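PDB 5V8S: flavoprotein from Thermotoga maritima, which probably works as a flavo-diiron oxidoreductase, transferring electrons through bound FMN and carrying a mu-oxo-diiron centre in its beta-lactamase-like part. Local coordinates for residues K291-T296 / A401-K406; P263-V268 / D319-I324. The protein carries 1 engineered substitution. All coordinates share one frame; numbering follows the deposited sequence.

In the fold
Both contacts belong to the flavodoxin-like part of the chain, whose parallel sheet has the strand order 2-1-3-4-5, and both are partly buried. Contact 2 joins the N-terminal ends of two neighbouring strands, 267-273 and 322-327, and the loops before them, and is held by two backbone bonds, two salt bridges and a backbone N-H to carboxylate bond. Contact 1, farther from the chain's centre, lies on one face of the sheet, where the loop after helix 278-292 meets helix 395-409; there a single direct hydrogen bond accompanies apolar contacts of two lysines. Their centres are about 11 Å apart and they touch: F295 packs on V268, L405 on A322, and T296 N probably bonds to G266 O.

Contact 1: residues K291-T296 / A401-K406; sequences KEKGFT and AISLLK
K293 and S403 supply the one direct hydrogen bond between the end of one helix and the side of another. K293 NZ donates to S403 OG over 3.0 Å, and the last torsion of the lysine (chi4 -66°) turns NZ out of the line of an otherwise extended chain. The serine hydroxyl is also bonded to E399 O, one turn back in its own helix, so that OG links the lysine to the helix backbone; E399 adds a long, weak ion pair to the same ammonium group.

A second polar link runs through water. K406 NZ donates to it at 2.8 Å, and the water in turn makes a weak bond to K293 O at 3.4 Å. The same water sits over the centre of the F295 ring, 3.6 Å above its plane.

Between K293 and F295 a Schellman motif ends helix 278-292, and both side chains point toward helix 395-409. G294, with positive phi, is its C-prime residue: G294 N returns to K291 O, and F295 N to L290 O. Beyond this turn the chain enters strand 296-302, an outer strand of the flavodoxin-like sheet, while the two helices lie side by side over that sheet.

The apolar contacts use the hydrocarbon parts of the lysines. K293 CD meets I402 CG2 at 3.6 Å as the two side chains cross at a slant, and I402 itself rests on S289 and L290 of the first helix and on L356 of the sheet. K406 bends at chi2 (71°), which brings CD to 3.8 Å from both CE2 and CZ of F295. The buried phenylalanine also touches L290 and L409, one from each helix.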
ATOM      1  N   LYS A 291     -18.977 -16.696 -14.063  1.00 24.74           N
ATOM      2  CA  LYS A 291     -20.117 -17.318 -13.396  1.00 26.46           C
ATOM      3  C   LYS A 291     -20.945 -18.160 -14.365  1.00 28.14           C
ATOM      4  O   LYS A 291     -21.385 -19.263 -14.023  1.00 28.39           O
ATOM      5  CB  LYS A 291     -20.998 -16.250 -12.761  1.00 27.49           C
ATOM      6  CG  LYS A 291     -20.402 -15.538 -11.551  1.00 28.86           C
ATOM      7  CD  LYS A 291     -21.301 -14.363 -11.182  1.00 31.67           C
ATOM      8  CE  LYS A 291     -21.056 -13.854  -9.785  1.00 34.44           C
ATOM      9  NZ  LYS A 291     -21.740 -12.544  -9.581  1.00 36.15           N
ATOM     10  N   GLU A 292     -21.165 -17.662 -15.578  1.00 29.79           N
ATOM     11  CA  GLU A 292     -21.955 -18.410 -16.548  1.00 34.35           C
ATOM     12  C   GLU A 292     -21.281 -19.725 -16.900  1.00 33.30           C
ATOM     13  O   GLU A 292     -21.960 -20.709 -17.220  1.00 34.76           O
ATOM     14  CB  GLU A 292     -22.160 -17.546 -17.794  1.00 40.68           C
ATOM     15  CG  GLU A 292     -23.007 -18.186 -18.877  1.00 48.68           C
ATOM     16  CD  GLU A 292     -23.217 -17.261 -20.064  1.00 55.85           C
ATOM     17  OE1 GLU A 292     -22.500 -16.236 -20.156  1.00 58.93           O
ATOM     18  OE2 GLU A 292     -24.103 -17.554 -20.895  1.00 58.22           O
ATOM     19  N   LYS A 293     -19.955 -19.776 -16.825  1.00 32.72           N
ATOM     20  CA  LYS A 293     -19.214 -20.993 -17.111  1.00 33.16           C
ATOM     21  C   LYS A 293     -18.953 -21.861 -15.878  1.00 33.75           C
ATOM     22  O   LYS A 293     -18.200 -22.834 -15.980  1.00 35.74           O
ATOM     23  CB  LYS A 293     -17.913 -20.660 -17.842  1.00 34.15           C
ATOM     24  CG  LYS A 293     -18.159 -20.179 -19.269  1.00 35.65           C
ATOM     25  CD  LYS A 293     -16.911 -19.620 -19.902  1.00 37.08           C
ATOM     26  CE  LYS A 293     -17.217 -18.890 -21.206  1.00 38.09           C
ATOM     27  NZ  LYS A 293     -17.725 -19.795 -22.261  1.00 37.48           N
ATOM     28  N   GLY A 294     -19.584 -21.565 -14.739  1.00 31.08           N
ATOM     29  CA  GLY A 294     -19.548 -22.442 -13.582  1.00 30.13           C
ATOM     30  C   GLY A 294     -18.525 -22.090 -12.517  1.00 29.09           C
ATOM     31  O   GLY A 294     -18.436 -22.801 -11.508  1.00 30.86           O
ATOM     32  N   PHE A 295     -17.756 -21.024 -12.700  1.00 26.51           N
ATOM     33  CA  PHE A 295     -16.765 -20.634 -11.709  1.00 24.76           C
ATOM     34  C   PHE A 295     -17.411 -19.800 -10.606  1.00 25.09           C
ATOM     35  O   PHE A 295     -18.480 -19.212 -10.781  1.00 26.52           O
ATOM     36  CB  PHE A 295     -15.652 -19.811 -12.361  1.00 24.33           C
ATOM     37  CG  PHE A 295     -14.837 -20.570 -13.358  1.00 26.23           C
ATOM     38  CD1 PHE A 295     -13.831 -21.420 -12.943  1.00 27.04           C
ATOM     39  CD2 PHE A 295     -15.084 -20.440 -14.717  1.00 28.59           C
ATOM     40  CE1 PHE A 295     -13.089 -22.149 -13.869  1.00 28.96           C
ATOM     41  CE2 PHE A 295     -14.330 -21.149 -15.648  1.00 30.55           C
ATOM     42  CZ  PHE A 295     -13.329 -22.000 -15.218  1.00 30.24           C
ATOM     43  N   THR A 296     -16.724 -19.729  -9.462  1.00 24.98           N
ATOM     44  CA  THR A 296     -17.147 -18.908  -8.326  1.00 25.13           C
ATOM     45  C   THR A 296     -16.046 -17.895  -8.041  1.00 24.05           C
ATOM     46  O   THR A 296     -15.061 -18.213  -7.343  1.00 24.33           O
ATOM     47  CB  THR A 296     -17.433 -19.764  -7.091  1.00 27.56           C
ATOM     48  OG1 THR A 296     -18.434 -20.730  -7.403  1.00 29.87           O
ATOM     49  CG2 THR A 296     -17.958 -18.895  -5.953  1.00 28.14           C
ATOM     50  N   ALA A 401     -11.491 -15.036 -23.860  1.00 23.64           N
ATOM     51  CA  ALA A 401     -10.482 -15.221 -22.825  1.00 22.39           C
ATOM     52  C   ALA A 401     -10.988 -16.167 -21.752  1.00 22.98           C
ATOM     53  O   ALA A 401     -10.263 -17.056 -21.308  1.00 23.46           O
ATOM     54  CB  ALA A 401     -10.104 -13.877 -22.208  1.00 22.36           C
ATOM     55  N   ILE A 402     -12.227 -15.970 -21.303  1.00 23.07           N
ATOM     56  CA  ILE A 402     -12.775 -16.857 -20.284  1.00 22.62           C
ATOM     57  C   ILE A 402     -12.896 -18.283 -20.822  1.00 22.86           C
ATOM     58  O   ILE A 402     -12.628 -19.254 -20.103  1.00 23.50           O
ATOM     59  CB  ILE A 402     -14.113 -16.315 -19.744  1.00 23.51           C
ATOM     60  CG1 ILE A 402     -13.975 -14.866 -19.258  1.00 23.61           C
ATOM     61  CG2 ILE A 402     -14.621 -17.214 -18.622  1.00 25.24           C
ATOM     62  CD1 ILE A 402     -12.836 -14.607 -18.313  1.00 23.76           C
ATOM     63  N   SER A 403     -13.296 -18.438 -22.090  1.00 23.45           N
ATOM     64  CA  SER A 403     -13.349 -19.774 -22.686  1.00 23.60           C
ATOM     65  C   SER A 403     -11.971 -20.420 -22.748  1.00 24.23           C
ATOM     66  O   SER A 403     -11.834 -21.632 -22.539  1.00 25.51           O
ATOM     67  CB  SER A 403     -13.940 -19.705 -24.089  1.00 25.79           C
ATOM     68  OG  SER A 403     -15.304 -19.335 -24.048  1.00 28.36           O
ATOM     69  N   LEU A 404     -10.938 -19.635 -23.049  1.00 24.91           N
ATOM     70  CA  LEU A 404      -9.577 -20.163 -23.059  1.00 25.38           C
ATOM     71  C   LEU A 404      -9.190 -20.680 -21.683  1.00 25.03           C
ATOM     72  O   LEU A 404      -8.601 -21.765 -21.553  1.00 24.91           O
ATOM     73  CB  LEU A 404      -8.619 -19.062 -23.510  1.00 27.17           C
ATOM     74  CG  LEU A 404      -7.161 -19.437 -23.757  1.00 27.92           C
ATOM     75  CD1 LEU A 404      -7.066 -20.392 -24.927  1.00 30.16           C
ATOM     76  CD2 LEU A 404      -6.334 -18.178 -24.002  1.00 28.19           C
ATOM     77  N   LEU A 405      -9.539 -19.924 -20.638  1.00 23.96           N
ATOM     78  CA  LEU A 405      -9.264 -20.351 -19.270  1.00 23.74           C
ATOM     79  C   LEU A 405     -10.011 -21.640 -18.930  1.00 24.52           C
ATOM     80  O   LEU A 405      -9.446 -22.554 -18.319  1.00 25.02           O
ATOM     81  CB  LEU A 405      -9.661 -19.229 -18.311  1.00 23.54           C
ATOM     82  CG  LEU A 405      -9.399 -19.545 -16.844  1.00 23.71           C
ATOM     83  CD1 LEU A 405      -7.913 -19.792 -16.616  1.00 24.98           C
ATOM     84  CD2 LEU A 405      -9.893 -18.430 -15.956  1.00 24.61           C
ATOM     85  N   LYS A 406     -11.285 -21.730 -19.319  1.00 24.23           N
ATOM     86  CA  LYS A 406     -12.066 -22.939 -19.058  1.00 25.85           C
ATOM     87  C   LYS A 406     -11.447 -24.156 -19.744  1.00 25.71           C
ATOM     88  O   LYS A 406     -11.394 -25.248 -19.167  1.00 26.61           O
ATOM     89  CB  LYS A 406     -13.503 -22.714 -19.532  1.00 29.10           C
ATOM     90  CG  LYS A 406     -14.443 -23.919 -19.413  1.00 32.58           C
ATOM     91  CD  LYS A 406     -14.755 -24.185 -17.968  1.00 35.97           C
ATOM     92  CE  LYS A 406     -15.799 -25.283 -17.804  1.00 38.97           C
ATOM     93  NZ  LYS A 406     -15.964 -25.555 -16.361  1.00 41.66           N
TER
HETATM   94  O   HOH W   1     -16.014 -24.305 -13.869  1.00 47.91           O

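Contact 2: residues P263-V268 / D319-I324; sequences PKKGKV and DSEALI
K267 NZ is gripped by two carboxylates and a water: it forms salt bridges with D319 OD1, at 2.8 Å, and with D316 OD1, and donates to the water. D319 meets it on the syn side of OD1, somewhat out of the carboxylate plane, while D319 OD2 accepts from the same water at 2.6 Å. With CG anti to the backbone N (chi1 -179°) and an extended chain beyond, the lysine passes S320, whose hydroxyl bonds to D316 O and T269 OG1.

E321 binds the type II turn K264-K267. Its OE2 accepts from G266 N at 2.6 Å on the anti side, with the N-H pointing at it nearly straight (164°). OE1 takes K265 NZ at 3.1 Å from the syn side in a salt bridge, and that ammonium also reaches L409 O in helix 395-409. G266, with positive phi, is the third residue of the turn.

Here two adjacent parallel strands of the flavodoxin-like fold begin, 267-273 and 322-327. Backbone bonds hold both ends of the turn: K264 N donates to D319 O at 2.8 Å, and E321 N to K267 O at 2.7 Å. Farther along the strands V268 CG1 lies 4.0 Å from I324 CG1, on the side where I402 and L290 touch I324.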
ATOM      1  N   PRO A 263      -5.790 -26.583  -5.640  1.00 25.20           N
ATOM      2  CA  PRO A 263      -6.916 -25.684  -5.906  1.00 26.59           C
ATOM      3  C   PRO A 263      -8.270 -26.246  -5.503  1.00 26.54           C
ATOM      4  O   PRO A 263      -8.507 -27.457  -5.484  1.00 28.49           O
ATOM      5  CB  PRO A 263      -6.842 -25.494  -7.429  1.00 26.81           C
ATOM      6  CG  PRO A 263      -6.233 -26.722  -7.933  1.00 27.72           C
ATOM      7  CD  PRO A 263      -5.295 -27.214  -6.875  1.00 25.56           C
ATOM      8  N   LYS A 264      -9.160 -25.318  -5.151  1.00 27.05           N
ATOM      9  CA  LYS A 264     -10.571 -25.621  -4.957  1.00 27.86           C
ATOM     10  C   LYS A 264     -11.277 -25.460  -6.296  1.00 28.35           C
ATOM     11  O   LYS A 264     -11.222 -24.391  -6.902  1.00 26.67           O
ATOM     12  CB  LYS A 264     -11.161 -24.676  -3.913  1.00 31.04           C
ATOM     13  CG  LYS A 264     -12.675 -24.721  -3.833  1.00 35.82           C
ATOM     14  CD  LYS A 264     -13.203 -23.985  -2.619  1.00 39.92           C
ATOM     15  CE  LYS A 264     -12.944 -22.504  -2.709  1.00 43.73           C
ATOM     16  NZ  LYS A 264     -13.699 -21.747  -1.665  1.00 45.71           N
ATOM     17  N   LYS A 265     -11.922 -26.520  -6.764  1.00 30.12           N
ATOM     18  CA  LYS A 265     -12.511 -26.487  -8.094  1.00 30.68           C
ATOM     19  C   LYS A 265     -13.504 -25.346  -8.202  1.00 30.78           C
ATOM     20  O   LYS A 265     -14.344 -25.148  -7.318  1.00 33.08           O
ATOM     21  CB  LYS A 265     -13.206 -27.811  -8.399  1.00 32.63           C
ATOM     22  CG  LYS A 265     -12.475 -28.605  -9.433  1.00 36.92           C
ATOM     23  CD  LYS A 265     -12.605 -27.976 -10.797  1.00 36.49           C
ATOM     24  CE  LYS A 265     -11.628 -28.575 -11.798  1.00 37.28           C
ATOM     25  NZ  LYS A 265     -11.562 -27.777 -13.048  1.00 39.22           N
ATOM     26  N   GLY A 266     -13.397 -24.590  -9.294  1.00 29.02           N
ATOM     27  CA  GLY A 266     -14.276 -23.479  -9.558  1.00 27.17           C
ATOM     28  C   GLY A 266     -13.793 -22.145  -9.033  1.00 25.58           C
ATOM     29  O   GLY A 266     -14.322 -21.105  -9.454  1.00 25.80           O
ATOM     30  N   LYS A 267     -12.806 -22.134  -8.141  1.00 24.49           N
ATOM     31  CA  LYS A 267     -12.366 -20.880  -7.529  1.00 21.72           C
ATOM     32  C   LYS A 267     -11.420 -20.122  -8.460  1.00 21.32           C
ATOM     33  O   LYS A 267     -10.377 -20.642  -8.868  1.00 22.30           O
ATOM     34  CB  LYS A 267     -11.673 -21.142  -6.190  1.00 21.95           C
ATOM     35  CG  LYS A 267     -11.218 -19.844  -5.532  1.00 21.61           C
ATOM     36  CD  LYS A 267     -10.828 -20.045  -4.074  1.00 21.69           C
ATOM     37  CE  LYS A 267     -10.321 -18.767  -3.443  1.00 22.16           C
ATOM     38  NZ  LYS A 267      -9.930 -18.951  -2.015  1.00 23.00           N
ATOM     39  N   VAL A 268     -11.771 -18.876  -8.760  1.00 20.81           N
ATOM     40  CA  VAL A 268     -10.920 -17.959  -9.509  1.00 22.18           C
ATOM     41  C   VAL A 268     -10.857 -16.665  -8.713  1.00 21.77           C
ATOM     42  O   VAL A 268     -11.886 -16.183  -8.230  1.00 25.48           O
ATOM     43  CB  VAL A 268     -11.487 -17.720 -10.927  1.00 23.56           C
ATOM     44  CG1 VAL A 268     -10.693 -16.655 -11.664  1.00 25.87           C
ATOM     45  CG2 VAL A 268     -11.486 -19.033 -11.719  1.00 24.39           C
ATOM     46  N   ASP A 319      -5.428 -21.660  -3.079  1.00 20.00           N
ATOM     47  CA  ASP A 319      -6.438 -22.601  -3.545  1.00 20.20           C
ATOM     48  C   ASP A 319      -7.256 -22.066  -4.706  1.00 20.32           C
ATOM     49  O   ASP A 319      -8.285 -22.639  -5.037  1.00 22.50           O
ATOM     50  CB  ASP A 319      -7.318 -23.121  -2.404  1.00 22.67           C
ATOM     51  CG  ASP A 319      -8.171 -22.070  -1.765  1.00 25.26           C
ATOM     52  OD1 ASP A 319      -7.941 -20.866  -1.996  1.00 26.02           O
ATOM     53  OD2 ASP A 319      -9.098 -22.452  -1.020  1.00 27.65           O
ATOM     54  N   SER A 320      -6.821 -20.991  -5.346  1.00 19.52           N
ATOM     55  CA  SER A 320      -7.442 -20.589  -6.604  1.00 19.61           C
ATOM     56  C   SER A 320      -6.976 -21.481  -7.751  1.00 19.92           C
ATOM     57  O   SER A 320      -5.800 -21.847  -7.833  1.00 21.23           O
ATOM     58  CB  SER A 320      -7.055 -19.146  -6.939  1.00 19.45           C
ATOM     59  OG  SER A 320      -7.648 -18.239  -6.039  1.00 20.67           O
ATOM     60  N   GLU A 321      -7.903 -21.821  -8.660  1.00 20.32           N
ATOM     61  CA  GLU A 321      -7.482 -22.512  -9.873  1.00 21.30           C
ATOM     62  C   GLU A 321      -6.714 -21.580 -10.796  1.00 21.26           C
ATOM     63  O   GLU A 321      -5.824 -22.026 -11.537  1.00 22.26           O
ATOM     64  CB  GLU A 321      -8.687 -23.034 -10.654  1.00 24.15           C
ATOM     65  CG  GLU A 321      -9.463 -24.140 -10.022  1.00 27.43           C
ATOM     66  CD  GLU A 321     -10.276 -24.877 -11.071  1.00 31.53           C
ATOM     67  OE1 GLU A 321      -9.660 -25.606 -11.868  1.00 33.54           O
ATOM     68  OE2 GLU A 321     -11.509 -24.699 -11.129  1.00 33.41           O
ATOM     69  N   ALA A 322      -7.052 -20.292 -10.773  1.00 19.90           N
ATOM     70  CA  ALA A 322      -6.497 -19.324 -11.706  1.00 18.75           C
ATOM     71  C   ALA A 322      -6.668 -17.939 -11.114  1.00 18.29           C
ATOM     72  O   ALA A 322      -7.497 -17.721 -10.225  1.00 18.58           O
ATOM     73  CB  ALA A 322      -7.204 -19.381 -13.070  1.00 19.33           C
ATOM     74  N   LEU A 323      -5.889 -17.001 -11.641  1.00 18.03           N
ATOM     75  CA  LEU A 323      -6.018 -15.590 -11.311  1.00 18.06           C
ATOM     76  C   LEU A 323      -6.359 -14.801 -12.568  1.00 18.78           C
ATOM     77  O   LEU A 323      -5.931 -15.140 -13.674  1.00 19.83           O
ATOM     78  CB  LEU A 323      -4.711 -15.013 -10.739  1.00 18.33           C
ATOM     79  CG  LEU A 323      -4.082 -15.735  -9.550  1.00 18.23           C
ATOM     80  CD1 LEU A 323      -2.839 -14.995  -9.085  1.00 18.56           C
ATOM     81  CD2 LEU A 323      -5.096 -15.866  -8.423  1.00 19.99           C
ATOM     82  N   ILE A 324      -7.138 -13.748 -12.387  1.00 17.28           N
ATOM     83  CA  ILE A 324      -7.452 -12.828 -13.475  1.00 17.76           C
ATOM     84  C   ILE A 324      -7.105 -11.429 -13.000  1.00 18.60           C
ATOM     85  O   ILE A 324      -7.568 -11.004 -11.934  1.00 20.70           O
ATOM     86  CB  ILE A 324      -8.928 -12.889 -13.907  1.00 19.44           C
ATOM     87  CG1 ILE A 324      -9.254 -14.267 -14.472  1.00 20.86           C
ATOM     88  CG2 ILE A 324      -9.205 -11.804 -14.962  1.00 20.88           C
ATOM     89  CD1 ILE A 324     -10.576 -14.369 -15.089  1.00 24.17           C
TER
HETATM   90  O   HOH W   2     -11.004 -21.058   0.038  1.00 40.04           O